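Local coordinates for hypothetical protein (Exiguobacterium sibiricum, PDB 2HKV) that is of unknown function but binds a nickel ion within a helical bundle of the DinB superfamily, consistent with a metal-dependent role, at residues A[13-18]-A[127-132]; A[18-23]-A[84-89]. All coordinates share one frame; numbering follows the deposited sequence.

Interaction 1 of 2, residues A[13-18]-A[127-132]; sequences VGVGVR and HHRSQL. With NI (nickel (II) ion), chain B.
Arg129 of helix 114-138 reaches across to helix 4-26 at Gly16, the two CA atoms lying 7.5 Å apart. Its CB points at the partner helix, and CG continues outward, anti to the backbone N (chi1 -172°), passing Thr20. The chain runs extended as far as CD, which comes 4.1 Å from the carbonyl O of Gly16; this residue offers its backbone, with the carbonyl facing CD. A bend at chi3 (67°) then turns the guanidinium aside from the line of the chain, and NH1 lies 4.3 Å from CG1 of Val15, one methyl of that branched side chain, met obliquely. NH1 itself is hydrogen-bonded to Thr19 OG1 and to the carbonyl O of Leu147, while Phe148 makes a cation-pi contact.

One residue earlier, His128 leaves the same helix in another direction. Its NE2 binds the nickel at 2.1 Å, alongside His49, His124 and two waters. The opposite ring nitrogen, ND1, donates to Gln131 OE1 at 2.8 Å, in the ring plane and almost head-on to the carbonyl. This second-shell amide helps, with the metal bond, to hold the ring's rotation and probably makes NE2 a richer donor. Between 13-18 and 127-132 themselves the contact is slight and van der Waals; the polar hold on helix 4-26 comes through Thr19, and the buried arginine charge is probably steadied in part by that hydroxyl, the Leu147 carbonyl and the Phe148 ring.

Interaction 2 of 2, residues A[18-23]-A[84-89]; sequences RTTRDL and DRLDQS
Arg21 NE donates to Asp87 OD1 at 3.1 Å, a salt bridge between helix 4-26 and helix 82-98. The bond is bent, with an N-H...O angle of 141°, and the oxygen is reached through its syn lone pair while lying tilted from the guanidinium plane. Guanidinium and carboxylate planes stand nearly perpendicular, 85° apart, so the two groups do not pair flat in the two-bond manner; NH2 remains 3.5 Å from the same OD1. Arginine suits the place because its long chain, extended as far as CD and then bent at chi3, can carry NE across the gap, whereas the short aspartate needs only its carboxylate to meet it.

Beside the ion pair the contact is apolar. Leu86, with CG anti to its own backbone N, directs CD2 against helix 4-26, where that methyl lies 3.7 Å from the backbone N of Arg21 and 4.0 Å from its CB. The same methyl meets Thr20 CG2, also at 4.0 Å. The two segments run antiparallel, 170° between their directions with axes 10.5 Å apart, as befits neighbouring helices in the four-helix bundle of the DinB superfamily. Shortening Arg21 to an alanine would probably leave the Asp87 carboxylate without this charged mate and take away the polar bridge between helices 4-26 and 82-98.

Threonine serves on this buried face because its two branches divide the work: CG2 packs against the leucine, while OG1 turns back to bond the carbonyl O of Gly16, one helical turn earlier. Leu50 of helix 43-61 also packs on Thr20.

From the N terminus, helix 4-26 supplies the first partner of both contacts, residues 13-18 and then 18-23, with Arg18 common to the two ranges. The chain next passes through helices 43-61 and 66-73 before residues 84-89 of helix 82-98 return to close the smaller loop, interaction 2. It then continues into helix 114-138, whose residues 127-132 close the wider loop of interaction 1, so the smaller closure sits within the larger. Helix 4-26 is thereby tied to helix 82-98 and to helix 114-138. The contacts, with centres 9 Å apart, also touch: Leu132 CD2 packs 3.9 Å from Leu23 CB.

Interaction 1 of 2, residues A[13-18]-A[127-132]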
loop_
_atom_site.group_PDB
_atom_site.type_symbol
_atom_site.label_atom_id
_atom_site.label_comp_id
_atom_site.label_asym_id
_atom_site.label_seq_id
_atom_site.Cartn_x
_atom_site.Cartn_y
_atom_site.Cartn_z
ATOM N N VAL A 13 8.917 -2.696 4.471
ATOM C CA VAL A 13 8.227 -2.076 5.596
ATOM C C VAL A 13 9.117 -0.994 6.245
ATOM O O VAL A 13 8.646 0.066 6.644
ATOM C CB VAL A 13 7.697 -3.080 6.670
ATOM C CG1 VAL A 13 6.978 -2.292 7.756
ATOM C CG2 VAL A 13 6.740 -4.102 6.081
ATOM N N GLY A 14 10.421 -1.221 6.305
ATOM C CA GLY A 14 11.339 -0.169 6.804
ATOM C C GLY A 14 11.281 1.115 5.962
ATOM O O GLY A 14 11.346 2.241 6.496
ATOM N N VAL A 15 11.184 0.981 4.639
ATOM C CA VAL A 15 11.025 2.160 3.786
ATOM C C VAL A 15 9.747 2.862 4.142
ATOM O O VAL A 15 9.710 4.088 4.262
ATOM C CB VAL A 15 10.927 1.839 2.241
ATOM C CG1 VAL A 15 10.494 3.067 1.449
ATOM C CG2 VAL A 15 12.252 1.241 1.649
ATOM N N GLY A 16 8.669 2.082 4.201
ATOM C CA GLY A 16 7.366 2.585 4.627
ATOM C C GLY A 16 7.433 3.369 5.912
ATOM O O GLY A 16 6.867 4.456 6.024
ATOM N N VAL A 17 8.133 2.844 6.892
ATOM C CA VAL A 17 8.211 3.482 8.185
ATOM C C VAL A 17 9.085 4.731 8.133
ATOM O O VAL A 17 8.701 5.767 8.647
ATOM C CB VAL A 17 8.754 2.504 9.244
ATOM C CG1 VAL A 17 9.129 3.249 10.561
ATOM C CG2 VAL A 17 7.725 1.390 9.499
ATOM N N ARG A 18 10.248 4.653 7.491
ATOM C CA ARG A 18 11.089 5.846 7.463
ATOM C C ARG A 18 10.486 7.018 6.686
ATOM O O ARG A 18 10.592 8.186 7.116
ATOM C CB ARG A 18 12.458 5.541 6.941
ATOM C CG ARG A 18 13.192 4.620 7.899
ATOM C CD ARG A 18 14.620 4.422 7.522
ATOM N NE ARG A 18 14.715 3.933 6.161
ATOM C CZ ARG A 18 14.813 2.654 5.799
ATOM N NH1 ARG A 18 14.835 1.649 6.703
ATOM N NH2 ARG A 18 14.883 2.389 4.489
ATOM N N HIS A 127 -1.135 1.679 2.268
ATOM C CA HIS A 127 -2.468 2.290 2.046
ATOM C C HIS A 127 -2.582 3.660 2.754
ATOM O O HIS A 127 -2.960 4.661 2.164
ATOM C CB HIS A 127 -3.560 1.317 2.521
ATOM C CG HIS A 127 -4.960 1.880 2.517
ATOM N ND1 HIS A 127 -5.720 1.967 1.370
ATOM C CD2 HIS A 127 -5.714 2.407 3.513
ATOM C CE1 HIS A 127 -6.900 2.499 1.663
ATOM N NE2 HIS A 127 -6.923 2.789 2.954
ATOM N N HIS A 128 -2.279 3.697 4.049
ATOM C CA HIS A 128 -2.431 4.920 4.762
ATOM C C HIS A 128 -1.302 5.903 4.581
ATOM O O HIS A 128 -1.559 7.111 4.716
ATOM C CB HIS A 128 -2.711 4.701 6.246
ATOM C CG HIS A 128 -4.022 4.053 6.522
ATOM N ND1 HIS A 128 -5.227 4.675 6.265
ATOM C CD2 HIS A 128 -4.313 2.869 7.088
ATOM C CE1 HIS A 128 -6.204 3.872 6.677
ATOM N NE2 HIS A 128 -5.678 2.736 7.112
ATOM N N ARG A 129 -0.081 5.463 4.273
ATOM C CA ARG A 129 0.988 6.400 3.928
ATOM C C ARG A 129 0.544 7.218 2.696
ATOM O O ARG A 129 0.724 8.461 2.604
ATOM C CB ARG A 129 2.255 5.668 3.595
ATOM C CG ARG A 129 3.461 6.604 3.405
ATOM C CD ARG A 129 4.714 5.904 2.891
ATOM N NE ARG A 129 4.530 5.417 1.520
ATOM C CZ ARG A 129 5.521 5.154 0.681
ATOM N NH1 ARG A 129 6.776 5.270 1.063
ATOM N NH2 ARG A 129 5.233 4.699 -0.526
ATOM N N SER A 130 -0.054 6.525 1.718
ATOM C CA SER A 130 -0.595 7.185 0.515
ATOM C C SER A 130 -1.662 8.213 0.872
ATOM O O SER A 130 -1.667 9.374 0.334
ATOM C CB SER A 130 -1.178 6.151 -0.445
ATOM O OG SER A 130 -1.477 6.739 -1.702
ATOM N N GLN A 131 -2.576 7.831 1.762
ATOM C CA GLN A 131 -3.627 8.751 2.206
ATOM C C GLN A 131 -3.001 10.031 2.780
ATOM O O GLN A 131 -3.430 11.168 2.427
ATOM C CB GLN A 131 -4.450 8.096 3.282
ATOM C CG GLN A 131 -5.672 8.842 3.670
ATOM C CD GLN A 131 -6.576 8.029 4.577
ATOM O OE1 GLN A 131 -6.260 6.896 4.939
ATOM N NE2 GLN A 131 -7.748 8.606 4.935
ATOM N N LEU A 132 -2.016 9.854 3.667
ATOM C CA LEU A 132 -1.369 11.001 4.332
ATOM C C LEU A 132 -0.703 11.846 3.286
ATOM O O LEU A 132 -0.823 13.091 3.311
ATOM C CB LEU A 132 -0.363 10.571 5.424
ATOM C CG LEU A 132 0.345 11.737 6.143
ATOM C CD1 LEU A 132 -0.685 12.752 6.809
ATOM C CD2 LEU A 132 1.401 11.136 7.117
HETATM NI NI NI B . -6.669 1.378 8.303
HETATM O O HOH W 1 -8.508 2.676 8.368
HETATM O O HOH W 2 -7.830 0.059 9.408
#

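Interaction 2 of 2, residues A[18-23]-A[84-89]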
loop_
_atom_site.group_PDB
_atom_site.type_symbol
_atom_site.label_atom_id
_atom_site.label_comp_id
_atom_site.label_asym_id
_atom_site.label_seq_id
_atom_site.Cartn_x
_atom_site.Cartn_y
_atom_site.Cartn_z
ATOM N N ARG A 18 10.248 4.653 7.491
ATOM C CA ARG A 18 11.089 5.846 7.463
ATOM C C ARG A 18 10.486 7.018 6.686
ATOM O O ARG A 18 10.592 8.186 7.116
ATOM C CB ARG A 18 12.458 5.541 6.941
ATOM C CG ARG A 18 13.192 4.620 7.899
ATOM C CD ARG A 18 14.620 4.422 7.522
ATOM N NE ARG A 18 14.715 3.933 6.161
ATOM C CZ ARG A 18 14.813 2.654 5.799
ATOM N NH1 ARG A 18 14.835 1.649 6.703
ATOM N NH2 ARG A 18 14.883 2.389 4.489
ATOM N N THR A 19 9.854 6.721 5.552
ATOM C CA THR A 19 9.142 7.757 4.804
ATOM C C THR A 19 7.956 8.297 5.559
ATOM O O THR A 19 7.737 9.494 5.550
ATOM C CB THR A 19 8.742 7.302 3.406
ATOM O OG1 THR A 19 7.942 6.108 3.478
ATOM C CG2 THR A 19 10.035 7.062 2.509
ATOM N N THR A 20 7.204 7.469 6.277
ATOM C CA THR A 20 6.124 7.969 7.108
ATOM C C THR A 20 6.617 8.905 8.195
ATOM O O THR A 20 5.988 9.964 8.434
ATOM C CB THR A 20 5.282 6.834 7.713
ATOM O OG1 THR A 20 4.728 6.069 6.641
ATOM C CG2 THR A 20 4.126 7.360 8.601
ATOM N N ARG A 21 7.738 8.541 8.817
ATOM C CA ARG A 21 8.351 9.357 9.859
ATOM C C ARG A 21 8.666 10.739 9.268
ATOM O O ARG A 21 8.383 11.765 9.878
ATOM C CB ARG A 21 9.605 8.668 10.427
ATOM C CG ARG A 21 10.050 9.186 11.733
ATOM C CD ARG A 21 11.447 8.649 12.099
ATOM N NE ARG A 21 11.420 7.191 12.238
ATOM C CZ ARG A 21 12.298 6.343 11.706
ATOM N NH1 ARG A 21 13.332 6.767 10.979
ATOM N NH2 ARG A 21 12.153 5.040 11.923
ATOM N N ASP A 22 9.222 10.768 8.053
ATOM C CA ASP A 22 9.575 12.036 7.423
ATOM C C ASP A 22 8.331 12.861 7.153
ATOM O O ASP A 22 8.321 14.082 7.397
ATOM C CB ASP A 22 10.323 11.813 6.119
ATOM C CG ASP A 22 11.709 11.209 6.332
ATOM O OD1 ASP A 22 12.314 11.448 7.424
ATOM O OD2 ASP A 22 12.193 10.508 5.395
ATOM N N LEU A 23 7.264 12.197 6.691
ATOM C CA LEU A 23 6.024 12.929 6.386
ATOM C C LEU A 23 5.441 13.563 7.643
ATOM O O LEU A 23 5.049 14.717 7.604
ATOM C CB LEU A 23 4.956 12.033 5.717
ATOM C CG LEU A 23 5.165 11.614 4.250
ATOM C CD1 LEU A 23 4.064 10.604 3.835
ATOM C CD2 LEU A 23 5.126 12.826 3.308
ATOM N N ASP A 84 7.728 8.777 18.046
ATOM C CA ASP A 84 8.107 7.820 19.083
ATOM C C ASP A 84 7.211 6.610 19.028
ATOM O O ASP A 84 7.679 5.488 19.190
ATOM C CB ASP A 84 8.009 8.439 20.476
ATOM C CG ASP A 84 9.158 9.398 20.788
ATOM O OD1 ASP A 84 10.132 9.461 19.985
ATOM O OD2 ASP A 84 9.090 10.082 21.845
ATOM N N ARG A 85 5.923 6.848 18.788
ATOM C CA ARG A 85 4.933 5.781 18.709
ATOM C C ARG A 85 5.086 4.890 17.487
ATOM O O ARG A 85 5.033 3.689 17.601
ATOM C CB ARG A 85 3.492 6.364 18.778
ATOM C CG ARG A 85 2.419 5.309 19.047
ATOM C CD ARG A 85 2.887 4.454 20.216
ATOM N NE ARG A 85 1.955 3.446 20.665
ATOM C CZ ARG A 85 1.975 2.163 20.316
ATOM N NH1 ARG A 85 2.910 1.651 19.480
ATOM N NH2 ARG A 85 1.021 1.374 20.828
ATOM N N LEU A 86 5.274 5.489 16.325
ATOM C CA LEU A 86 5.617 4.760 15.113
ATOM C C LEU A 86 6.866 3.835 15.330
ATOM O O LEU A 86 6.914 2.642 14.914
ATOM C CB LEU A 86 5.861 5.783 13.997
ATOM C CG LEU A 86 6.310 5.282 12.612
ATOM C CD1 LEU A 86 5.342 4.222 12.041
ATOM C CD2 LEU A 86 6.467 6.516 11.688
ATOM N N ASP A 87 7.879 4.384 15.978
ATOM C CA ASP A 87 9.100 3.647 16.224
ATOM C C ASP A 87 8.862 2.414 17.082
ATOM O O ASP A 87 9.448 1.340 16.847
ATOM C CB ASP A 87 10.146 4.552 16.889
ATOM C CG ASP A 87 10.727 5.628 15.931
ATOM O OD1 ASP A 87 10.297 5.732 14.758
ATOM O OD2 ASP A 87 11.627 6.394 16.367
ATOM N N GLN A 88 8.044 2.592 18.111
ATOM C CA GLN A 88 7.633 1.503 18.971
ATOM C C GLN A 88 6.889 0.414 18.219
ATOM O O GLN A 88 7.172 -0.771 18.397
ATOM C CB GLN A 88 6.736 2.069 20.050
ATOM C CG GLN A 88 6.184 1.089 21.018
ATOM C CD GLN A 88 5.404 1.792 22.155
ATOM O OE1 GLN A 88 5.771 2.901 22.611
ATOM N NE2 GLN A 88 4.315 1.153 22.601
ATOM N N SER A 89 5.934 0.821 17.367
ATOM C CA SER A 89 5.189 -0.117 16.516
ATOM C C SER A 89 6.117 -0.866 15.549
ATOM O O SER A 89 5.987 -2.060 15.351
ATOM C CB SER A 89 4.080 0.616 15.738
ATOM O OG SER A 89 3.215 1.248 16.662
#